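Local coordinates for protein YrdA (Escherichia coli, PDB 3TIO) that probably binds zinc as a trimeric homologue of the gamma-class carbonic anhydrases, at residues 86-89 with 90-94. The protein carries 1 engineered substitution. Residues are numbered along the deposited sequence; the frame is centred on the assembly and turned at random.
Sequences VTVG and HKVML. With ZN (zinc ion), chain I; PO4 (phosphate ion), chain H.
Val88 and Val92 pack at about a right angle, with Val88 CG1 3.7 Å from Val92 CB. With chi1 at 177°, Val88 CG1 stands opposite the backbone N and is turned onto Val92. The tips of Val88 and Leu94 also meet, Val88 CG1 lying 4.1 Å from Leu94 CD1. Between them runs a type II beta turn from Gly89 to Val92. Its closing bond, Val92 N to Gly89 O, is weak at 3.4 Å and bent to 139°. Val92 N also bonds to Ser63 OG. This is a corner of the left-handed parallel beta-helix built from hexapeptide repeats, where strand 87-88 passes into strand 93-95. Val88, Val92 and Leu94 pack inside the coil. The side chains of His90 and Lys91 leave it and end at the second subunit. His90 NE2 binds zinc at 2.1 Å, and His66, His69 and His95 of that subunit complete the site. Lys91 runs alongside a phosphate ion, probably from the crystallisation liquor, and a bend at chi4 (-65°) brings NZ within 2.9 Å of phosphate O1. NZ also bonds to Gly62 O of the second subunit. Lys91 NZ of all three subunits bonds the phosphate. With an alanine here, the phosphate would probably lose these ammonium groups, and Gly62 O this donor.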
ATOM      1  N   VAL A  86      16.756   1.625 -13.004  1.00 11.15           N
ATOM      2  CA  VAL A  86      16.267   1.934 -11.667  1.00  9.81           C
ATOM      3  C   VAL A  86      15.396   0.792 -11.166  1.00  9.87           C
ATOM      4  O   VAL A  86      14.592   0.238 -11.914  1.00 10.31           O
ATOM      5  CB  VAL A  86      15.434   3.234 -11.654  1.00 10.29           C
ATOM      6  CG1 VAL A  86      14.752   3.413 -10.296  1.00 11.09           C
ATOM      7  CG2 VAL A  86      16.333   4.422 -11.946  1.00 10.01           C
ATOM      8  N   THR A  87      15.582   0.440  -9.901  1.00  9.83           N
ATOM      9  CA  THR A  87      14.805  -0.615  -9.272  1.00  9.42           C
ATOM     10  C   THR A  87      13.872   0.032  -8.253  1.00  8.16           C
ATOM     11  O   THR A  87      14.315   0.504  -7.209  1.00  9.72           O
ATOM     12  CB  THR A  87      15.723  -1.634  -8.562  1.00  9.82           C
ATOM     13  OG1 THR A  87      16.502  -2.330  -9.544  1.00 12.31           O
ATOM     14  CG2 THR A  87      14.899  -2.646  -7.767  1.00 11.77           C
ATOM     15  N   VAL A  88      12.585   0.088  -8.581  1.00  8.81           N
ATOM     16  CA  VAL A  88      11.600   0.657  -7.670  1.00  9.10           C
ATOM     17  C   VAL A  88      10.942  -0.519  -6.959  1.00  7.99           C
ATOM     18  O   VAL A  88      10.172  -1.273  -7.557  1.00  8.85           O
ATOM     19  CB  VAL A  88      10.551   1.488  -8.433  1.00  9.15           C
ATOM     20  CG1 VAL A  88       9.488   2.011  -7.471  1.00 10.51           C
ATOM     21  CG2 VAL A  88      11.242   2.653  -9.140  1.00  9.36           C
ATOM     22  N   GLY A  89      11.275  -0.665  -5.679  1.00  9.15           N
ATOM     23  CA  GLY A  89      10.773  -1.765  -4.871  1.00  7.91           C
ATOM     24  C   GLY A  89       9.270  -1.895  -4.717  1.00  7.60           C
ATOM     25  O   GLY A  89       8.512  -0.996  -5.068  1.00  9.35           O
ATOM     26  N   HIS A  90       8.840  -3.035  -4.182  1.00  8.05           N
ATOM     27  CA  HIS A  90       7.416  -3.280  -3.975  1.00  7.53           C
ATOM     28  C   HIS A  90       6.803  -2.198  -3.100  1.00  6.46           C
ATOM     29  O   HIS A  90       7.445  -1.693  -2.176  1.00  7.07           O
ATOM     30  CB  HIS A  90       7.182  -4.605  -3.249  1.00  8.21           C
ATOM     31  CG  HIS A  90       7.861  -5.782  -3.873  1.00  8.34           C
ATOM     32  ND1 HIS A  90       7.437  -6.354  -5.051  1.00  8.15           N
ATOM     33  CD2 HIS A  90       8.906  -6.527  -3.447  1.00  9.31           C
ATOM     34  CE1 HIS A  90       8.188  -7.406  -5.322  1.00  9.22           C
ATOM     35  NE2 HIS A  90       9.086  -7.532  -4.364  1.00  8.94           N
ATOM     36  N   LYS A  91       5.549  -1.864  -3.391  1.00  6.48           N
ATOM     37  CA  LYS A  91       4.794  -0.898  -2.601  1.00  8.42           C
ATOM     38  C   LYS A  91       5.410   0.479  -2.434  1.00  9.53           C
ATOM     39  O   LYS A  91       5.114   1.175  -1.463  1.00 12.85           O
ATOM     40  CB  LYS A  91       4.516  -1.469  -1.206  1.00  9.34           C
ATOM     41  CG  LYS A  91       3.452  -2.548  -1.150  1.00 13.71           C
ATOM     42  CD  LYS A  91       3.247  -2.997   0.291  1.00 15.16           C
ATOM     43  CE  LYS A  91       2.005  -3.856   0.441  1.00 16.64           C
ATOM     44  NZ  LYS A  91       0.771  -3.081   0.152  1.00 21.19           N
ATOM     45  N   VAL A  92       6.265   0.882  -3.361  1.00  7.34           N
ATOM     46  CA  VAL A  92       6.876   2.195  -3.263  1.00  7.77           C
ATOM     47  C   VAL A  92       5.924   3.278  -3.760  1.00  7.91           C
ATOM     48  O   VAL A  92       5.178   3.080  -4.719  1.00  9.22           O
ATOM     49  CB  VAL A  92       8.197   2.253  -4.058  1.00  6.77           C
ATOM     50  CG1 VAL A  92       8.668   3.695  -4.210  1.00  9.67           C
ATOM     51  CG2 VAL A  92       9.258   1.455  -3.321  1.00  9.17           C
ATOM     52  N   MET A  93       5.956   4.416  -3.077  1.00  7.47           N
ATOM     53  CA  MET A  93       5.129   5.572  -3.403  1.00  8.18           C
ATOM     54  C   MET A  93       6.057   6.647  -3.959  1.00  8.90           C
ATOM     55  O   MET A  93       6.924   7.138  -3.239  1.00  9.90           O
ATOM     56  CB  MET A  93       4.453   6.085  -2.128  1.00 11.05           C
ATOM     57  CG  MET A  93       3.683   7.392  -2.258  1.00 13.53           C
ATOM     58  SD  MET A  93       1.988   7.168  -2.781  1.00 19.48           S
ATOM     59  CE  MET A  93       2.021   8.065  -4.352  1.00 18.73           C
ATOM     60  N   LEU A  94       5.900   6.982  -5.238  1.00  7.50           N
ATOM     61  CA  LEU A  94       6.718   8.021  -5.861  1.00  8.47           C
ATOM     62  C   LEU A  94       5.780   9.159  -6.214  1.00  8.30           C
ATOM     63  O   LEU A  94       4.775   8.959  -6.899  1.00 10.49           O
ATOM     64  CB  LEU A  94       7.402   7.502  -7.122  1.00  9.05           C
ATOM     65  CG  LEU A  94       8.338   6.304  -6.947  1.00  9.00           C
ATOM     66  CD1 LEU A  94       8.950   5.956  -8.293  1.00 10.84           C
ATOM     67  CD2 LEU A  94       9.430   6.620  -5.927  1.00  9.69           C
TER
HETATM   68 ZN    ZN I 185      10.448  -9.072  -4.166  1.00 11.48          ZN
HETATM   69  P   PO4 H 185       1.202   0.407   1.134  1.00 21.09           P
HETATM   70  O1  PO4 H 185       0.286  -0.204   0.014  1.00 26.09           O
HETATM   71  O2  PO4 H 185       1.300  -0.606   2.342  1.00 25.76           O
HETATM   72  O3  PO4 H 185       2.643   0.673   0.550  1.00 25.84           O
HETATM   73  O4  PO4 H 185       0.583   1.765   1.639  1.00 24.61           O